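Putative thiosulfate sulfurtransferase YNJE (Escherichia coli, PDB 2WLR) catalyses, as a thiosulfate sulfurtransferase of the rhodanese family, the transfer of sulfur from thiosulfate to cyanide, yielding thiocyanate and sulfite. Local coordinates at residues A[82-85]-A[86-89]; A[106-109]-A[110-113]; A[65-68]-A[69-73]. All blocks are in the same frame, centred on the assembly; numbering follows the deposited sequence.

Contact 1: A[82-85]-A[86-89]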
loop_
_atom_site.group_PDB
_atom_site.type_symbol
_atom_site.label_atom_id
_atom_site.label_comp_id
_atom_site.label_asym_id
_atom_site.label_seq_id
_atom_site.Cartn_x
_atom_site.Cartn_y
_atom_site.Cartn_z
ATOM N N TYR A 82 13.657 -5.263 -19.113
ATOM C CA TYR A 82 13.857 -6.645 -18.730
ATOM C C TYR A 82 12.617 -7.306 -18.199
ATOM O O TYR A 82 11.593 -6.656 -17.923
ATOM C CB TYR A 82 15.051 -6.790 -17.785
ATOM C CG TYR A 82 14.841 -6.168 -16.416
ATOM C CD1 TYR A 82 15.182 -4.851 -16.167
ATOM C CD2 TYR A 82 14.392 -6.925 -15.360
ATOM C CE1 TYR A 82 15.011 -4.277 -14.904
ATOM C CE2 TYR A 82 14.208 -6.369 -14.108
ATOM C CZ TYR A 82 14.541 -5.052 -13.863
ATOM O OH TYR A 82 14.341 -4.560 -12.593
ATOM N N GLY A 83 12.689 -8.617 -18.110
ATOM C CA GLY A 83 11.573 -9.452 -17.761
ATOM C C GLY A 83 11.403 -10.580 -18.741
ATOM O O GLY A 83 12.338 -10.913 -19.466
ATOM N N ASN A 84 10.223 -11.183 -18.757
ATOM C CA ASN A 84 10.007 -12.231 -19.755
ATOM C C ASN A 84 9.874 -11.672 -21.161
ATOM O O ASN A 84 9.528 -10.504 -21.347
ATOM C CB ASN A 84 8.901 -13.182 -19.389
ATOM C CG ASN A 84 7.558 -12.569 -19.454
ATOM O OD1 ASN A 84 7.048 -12.263 -20.551
ATOM N ND2 ASN A 84 6.927 -12.423 -18.305
ATOM N N ASP A 85 10.228 -12.496 -22.145
ATOM C CA ASP A 85 10.326 -12.021 -23.511
ATOM C C ASP A 85 9.026 -11.432 -24.031
ATOM O O ASP A 85 9.020 -10.434 -24.727
ATOM C CB ASP A 85 10.769 -13.141 -24.466
ATOM C CG ASP A 85 12.191 -13.534 -24.299
ATOM O OD1 ASP A 85 12.915 -12.917 -23.489
ATOM O OD2 ASP A 85 12.593 -14.476 -25.040
ATOM N N LYS A 86 7.923 -12.075 -23.724
ATOM C CA LYS A 86 6.628 -11.606 -24.177
ATOM C C LYS A 86 6.250 -10.249 -23.568
ATOM O O LYS A 86 5.772 -9.360 -24.261
ATOM C CB LYS A 86 5.603 -12.696 -23.876
ATOM C CG LYS A 86 4.173 -12.332 -24.092
ATOM C CD LYS A 86 3.282 -13.468 -23.582
ATOM C CE LYS A 86 1.831 -13.035 -23.484
ATOM N NZ LYS A 86 1.186 -13.024 -24.825
ATOM N N ASP A 87 6.462 -10.096 -22.264
ATOM C CA ASP A 87 6.201 -8.825 -21.579
ATOM C C ASP A 87 7.108 -7.713 -22.099
ATOM O O ASP A 87 6.675 -6.567 -22.271
ATOM C CB ASP A 87 6.462 -8.963 -20.054
ATOM C CG ASP A 87 5.400 -9.800 -19.308
ATOM O OD1 ASP A 87 4.408 -10.217 -19.954
ATOM O OD2 ASP A 87 5.559 -10.019 -18.053
ATOM N N VAL A 88 8.371 -8.040 -22.333
ATOM C CA VAL A 88 9.329 -7.054 -22.838
ATOM C C VAL A 88 8.872 -6.574 -24.230
ATOM O O VAL A 88 8.886 -5.367 -24.506
ATOM C CB VAL A 88 10.765 -7.661 -22.887
ATOM C CG1 VAL A 88 11.695 -6.832 -23.757
ATOM C CG2 VAL A 88 11.324 -7.715 -21.466
ATOM N N ASP A 89 8.442 -7.495 -25.075
ATOM C CA ASP A 89 7.963 -7.123 -26.413
ATOM C C ASP A 89 6.725 -6.223 -26.337
ATOM O O ASP A 89 6.602 -5.243 -27.086
ATOM C CB ASP A 89 7.634 -8.391 -27.213
ATOM C CG ASP A 89 7.196 -8.087 -28.632
ATOM O OD1 ASP A 89 8.072 -7.753 -29.448
ATOM O OD2 ASP A 89 5.984 -8.172 -28.895
HETATM O O HOH W 1 8.237 -9.488 -17.391
#
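Val-88 N donates to Asn-84 O at 2.9 Å and Asp-89 N to Asp-85 O, so the chain already turns as a helix with Asn-84 as its N-cap. Asn-84 folds its side chain back over this first turn: with chi1 at 70°, CG lies between the backbone N and the carbonyl carbon. OD1 of Asn-84 accepts from Asp-87 N at 2.8 Å in a straight bond that arrives above the amide plane. Asp-87 OD2 answers with a weak, strongly bent bond from Asn-84 ND2, the amide and carboxylate planes turned 54° apart. A water accepts from Asn-84 N and donates to Asp-87 OD2, taking the place of the direct return bond of a capping box. With an alanine here instead of Asp-87, Asn-84 ND2 would probably lose its mate and the water this acceptor, leaving the cap amide freer to turn. On the strand side, Val-88 CG2 packs on the backbone of Tyr-82, 3.5 Å from Tyr-82 C. At Gly-83 a beta carbon would be jammed against Tyr-82 O. The segment leads from strand 79-82, where Tyr-82 pairs with Ile-23 and Thr-25 beside strand 21-24, into helix 85-97.

Contact 2: A[106-109]-A[110-113]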
loop_
_atom_site.group_PDB
_atom_site.type_symbol
_atom_site.label_atom_id
_atom_site.label_comp_id
_atom_site.label_asym_id
_atom_site.label_seq_id
_atom_site.Cartn_x
_atom_site.Cartn_y
_atom_site.Cartn_z
ATOM N N LEU A 106 18.013 -4.990 -21.394
ATOM C CA LEU A 106 19.061 -4.928 -20.385
ATOM C C LEU A 106 19.662 -6.325 -20.335
ATOM O O LEU A 106 19.029 -7.258 -19.817
ATOM C CB LEU A 106 18.516 -4.463 -19.030
ATOM C CG LEU A 106 19.558 -4.311 -17.920
ATOM C CD1 LEU A 106 20.571 -3.272 -18.236
ATOM C CD2 LEU A 106 18.839 -3.961 -16.604
ATOM N N SER A 107 20.843 -6.489 -20.944
ATOM C CA SER A 107 21.353 -7.821 -21.270
ATOM C C SER A 107 21.691 -8.655 -20.056
ATOM O O SER A 107 21.446 -9.859 -20.065
ATOM C CB SER A 107 22.577 -7.767 -22.195
ATOM O OG SER A 107 23.578 -6.941 -21.674
ATOM N N ASP A 108 22.178 -8.007 -19.004
ATOM C CA ASP A 108 22.594 -8.707 -17.786
ATOM C C ASP A 108 21.565 -8.600 -16.652
ATOM O O ASP A 108 21.883 -8.875 -15.508
ATOM C CB ASP A 108 24.016 -8.281 -17.321
ATOM C CG ASP A 108 24.108 -6.830 -16.855
ATOM O OD1 ASP A 108 23.199 -6.022 -17.177
ATOM O OD2 ASP A 108 25.080 -6.500 -16.132
ATOM N N ALA A 109 20.328 -8.222 -16.980
ATOM C CA ALA A 109 19.287 -8.055 -15.976
ATOM C C ALA A 109 19.078 -9.284 -15.118
ATOM O O ALA A 109 18.928 -10.372 -15.647
ATOM C CB ALA A 109 17.969 -7.695 -16.631
ATOM N N LEU A 110 19.039 -9.079 -13.798
ATOM C CA LEU A 110 18.796 -10.123 -12.797
ATOM C C LEU A 110 19.912 -11.171 -12.691
ATOM O O LEU A 110 19.757 -12.137 -11.946
ATOM C CB LEU A 110 17.437 -10.788 -13.000
ATOM C CG LEU A 110 16.256 -9.823 -13.204
ATOM C CD1 LEU A 110 14.983 -10.605 -13.539
ATOM C CD2 LEU A 110 16.023 -8.993 -11.980
ATOM N N SER A 111 21.026 -10.984 -13.382
ATOM C CA SER A 111 22.127 -11.963 -13.322
ATOM C C SER A 111 23.048 -11.817 -12.117
ATOM O O SER A 111 23.889 -12.681 -11.884
ATOM C CB SER A 111 22.961 -11.886 -14.578
ATOM O OG SER A 111 23.641 -10.646 -14.655
ATOM N N GLU A 112 22.940 -10.700 -11.401
ATOM C CA GLU A 112 23.690 -10.455 -10.181
ATOM C C GLU A 112 22.698 -10.166 -9.040
ATOM O O GLU A 112 22.378 -9.022 -8.751
ATOM C CB GLU A 112 24.625 -9.280 -10.411
ATOM C CG GLU A 112 25.669 -9.521 -11.478
ATOM C CD GLU A 112 26.741 -10.553 -11.127
ATOM O OE1 GLU A 112 26.805 -11.032 -9.966
ATOM O OE2 GLU A 112 27.528 -10.867 -12.059
ATOM N N PRO A 113 22.189 -11.205 -8.385
ATOM C CA PRO A 113 21.186 -10.986 -7.366
ATOM C C PRO A 113 21.610 -9.992 -6.296
ATOM O O PRO A 113 20.778 -9.313 -5.716
ATOM C CB PRO A 113 20.961 -12.392 -6.788
ATOM C CG PRO A 113 21.397 -13.303 -7.858
ATOM C CD PRO A 113 22.510 -12.630 -8.559
#
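Asp-108 O is gripped twice by one residue: Ser-111 OG donates to it at 2.6 Å and Ser-111 N at 3.1 Å. Both come from the same face of the carbonyl plane, the hydroxyl tilted moderately from that plane and the amide standing further above it. The hydroxyl gets there because Ser-111 holds OG between its own N and carbonyl carbon (chi1 67°), which folds it back toward Asp-108 and also brings it 3.6 Å from Asp-108 CB. The amide bond closes a type II turn from Asp-108 to Ser-111. It follows directly on a type I turn from Leu-106 to Ala-109, closed by Ala-109 N on Leu-106 O at 3.3 Å. The two turns begin the loop after strand 103-105 in the first rhodanese range. Leu-110 takes the left-handed corner of the second turn, with phi at 67°, and its CB is pressed to 3.1 Å from Ala-109 O. Its peptide N donates to Glu-45 OE2, and its side chain meets Tyr-82 and Arg-26. The two bonds from Ser-111 thus hold the turn closed on one face of the Asp-108 carbonyl. As for the Asp-108 carboxylate, OD2 forms a salt bridge with Arg-115 farther along the same loop, which probably offsets its negative charge, and OD1 ties the loop to Leu-12 N near the start of the chain.

Contact 3: A[65-68]-A[69-73]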
loop_
_atom_site.group_PDB
_atom_site.type_symbol
_atom_site.label_atom_id
_atom_site.label_comp_id
_atom_site.label_asym_id
_atom_site.label_seq_id
_atom_site.Cartn_x
_atom_site.Cartn_y
_atom_site.Cartn_z
ATOM N N ASN A 65 1.505 8.408 -21.477
ATOM C CA ASN A 65 2.257 9.637 -21.667
ATOM C C ASN A 65 2.521 10.289 -20.318
ATOM O O ASN A 65 3.624 10.798 -20.090
ATOM C CB ASN A 65 1.483 10.603 -22.577
ATOM C CG ASN A 65 1.520 10.202 -24.032
ATOM O OD1 ASN A 65 2.385 9.429 -24.474
ATOM N ND2 ASN A 65 0.577 10.755 -24.813
ATOM N N ALA A 66 1.509 10.328 -19.470
ATOM C CA ALA A 66 1.653 10.864 -18.123
ATOM C C ALA A 66 2.739 10.121 -17.331
ATOM O O ALA A 66 3.567 10.718 -16.643
ATOM C CB ALA A 66 0.329 10.837 -17.412
ATOM N N TRP A 67 2.745 8.803 -17.449
ATOM C CA TRP A 67 3.714 7.993 -16.729
ATOM C C TRP A 67 5.118 8.274 -17.233
ATOM O O TRP A 67 6.074 8.434 -16.464
ATOM C CB TRP A 67 3.344 6.514 -16.920
ATOM C CG TRP A 67 4.198 5.547 -16.165
ATOM C CD1 TRP A 67 3.914 5.007 -14.938
ATOM C CD2 TRP A 67 5.411 4.968 -16.603
ATOM N NE1 TRP A 67 4.930 4.162 -14.574
ATOM C CE2 TRP A 67 5.849 4.096 -15.574
ATOM C CE3 TRP A 67 6.204 5.100 -17.747
ATOM C CZ2 TRP A 67 7.052 3.396 -15.645
ATOM C CZ3 TRP A 67 7.388 4.383 -17.837
ATOM C CH2 TRP A 67 7.802 3.525 -16.772
ATOM N N ILE A 68 5.278 8.358 -18.540
ATOM C CA ILE A 68 6.573 8.680 -19.131
ATOM C C ILE A 68 7.068 10.038 -18.609
ATOM O O ILE A 68 8.215 10.136 -18.162
ATOM C CB ILE A 68 6.492 8.641 -20.672
ATOM C CG1 ILE A 68 6.301 7.181 -21.162
ATOM C CG2 ILE A 68 7.745 9.273 -21.308
ATOM C CD1 ILE A 68 5.928 7.060 -22.638
ATOM N N LYS A 69 6.182 11.037 -18.597
ATOM C CA LYS A 69 6.528 12.385 -18.104
ATOM C C LYS A 69 6.859 12.419 -16.617
ATOM O O LYS A 69 7.795 13.127 -16.184
ATOM C CB LYS A 69 5.342 13.315 -18.343
ATOM C CG LYS A 69 5.298 13.867 -19.717
ATOM C CD LYS A 69 5.641 15.336 -19.709
ATOM C CE LYS A 69 4.460 16.145 -19.215
ATOM N NZ LYS A 69 4.843 17.503 -18.748
ATOM N N GLN A 70 6.058 11.722 -15.837
ATOM C CA GLN A 70 6.207 11.688 -14.369
ATOM C C GLN A 70 7.550 11.062 -13.970
ATOM O O GLN A 70 8.062 11.361 -12.893
ATOM C CB GLN A 70 5.061 10.919 -13.716
ATOM C CG GLN A 70 3.757 11.687 -13.594
ATOM C CD GLN A 70 2.537 10.811 -13.505
ATOM O OE1 GLN A 70 2.625 9.608 -13.204
ATOM N NE2 GLN A 70 1.365 11.414 -13.758
ATOM N N HIS A 71 8.098 10.197 -14.826
ATOM C CA HIS A 71 9.358 9.500 -14.544
ATOM C C HIS A 71 10.553 10.071 -15.298
ATOM O O HIS A 71 11.603 9.458 -15.333
ATOM C CB HIS A 71 9.203 8.004 -14.828
ATOM C CG HIS A 71 8.160 7.348 -13.984
ATOM N ND1 HIS A 71 8.421 6.819 -12.739
ATOM C CD2 HIS A 71 6.837 7.181 -14.187
ATOM C CE1 HIS A 71 7.298 6.338 -12.233
ATOM N NE2 HIS A 71 6.321 6.558 -13.084
ATOM N N ASN A 72 10.385 11.240 -15.914
ATOM C CA ASN A 72 11.530 11.941 -16.527
ATOM C C ASN A 72 12.278 11.089 -17.571
ATOM O O ASN A 72 13.525 11.095 -17.674
ATOM C CB ASN A 72 12.487 12.433 -15.435
ATOM C CG ASN A 72 11.772 13.230 -14.344
ATOM O OD1 ASN A 72 11.088 14.220 -14.620
ATOM N ND2 ASN A 72 11.937 12.802 -13.092
ATOM N N LEU A 73 11.510 10.399 -18.399
ATOM C CA LEU A 73 12.091 9.655 -19.495
ATOM C C LEU A 73 12.259 10.575 -20.694
ATOM O O LEU A 73 11.279 11.013 -21.294
ATOM C CB LEU A 73 11.196 8.469 -19.847
ATOM C CG LEU A 73 11.318 7.330 -18.832
ATOM C CD1 LEU A 73 10.087 6.452 -18.863
ATOM C CD2 LEU A 73 12.571 6.503 -19.122
#
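His-71 lies over one face of the Trp-67 indole, with His-71 CD2 3.4 Å above the plane and offset toward the rim. The imidazole and the five-membered ring of Trp-67 are inclined at 40°, centroids 4.0 Å apart, an oblique pairing. Trp-67 NE1 and His-71 NE2 come within 3.1 Å, but the angle is too poor for a hydrogen bond, since the imidazole sits over the indole where the N-H cannot aim at it. Leu-73 reaches the six-membered end of the same indole, CD1 to Trp-67 CZ3 at 3.6 Å. The indole is swung along the helix toward these partners because Trp-67 CG stands opposite the backbone N (chi1 -176°). Beside it, Ile-68 and Leu-73 cross at about a right angle, Ile-68 CG2 touching Leu-73 CB at 3.8 Å. Behind these side chains regular helical bonds run from Lys-69 N to Asn-65 O and from Gln-70 N to Ala-66 O. Further out, Leu-49 of strand 49-50 packs against Trp-67, His-71 and Leu-73, while Ala-98 and Leu-100 lie against Ile-68. Asn-72 N closes the turn round His-71 on Lys-69 O at 3.2 Å, and the Asn-72 carbonyl receives Lys-21 NZ. The left-handed backbone angles of Asn-72 then bring Leu-73 N back to Ile-68 O in a weak bond of 3.3 Å. Together with the apolar touch of Ile-68 on Leu-73, these two backbone bonds make the Schellman motif that ends helix 61-70.

Along the chain contact 3 comes first, then contact 1, then contact 2, all within the first rhodanese range. Contact 3 ends helix 61-70, which leads on to strand 79-82; contact 1 leaves that strand for helix 85-97; contact 2 follows strand 103-105, next to 79-82 in the same parallel sheet. Contacts 1 and 2, centres 13 Å apart, meet through Tyr-82, whose ring and CB pack on Leu-106, Ala-109 and Leu-110. Contact 3 stays about 11 Å from contact 1 and 12 Å from contact 2 at the nearest atoms. All three lie away from the active-site Cys-365, between strand 360-363 and helix 369-380, a junction that probably corresponds, in the third rhodanese range, to the one at contact 1.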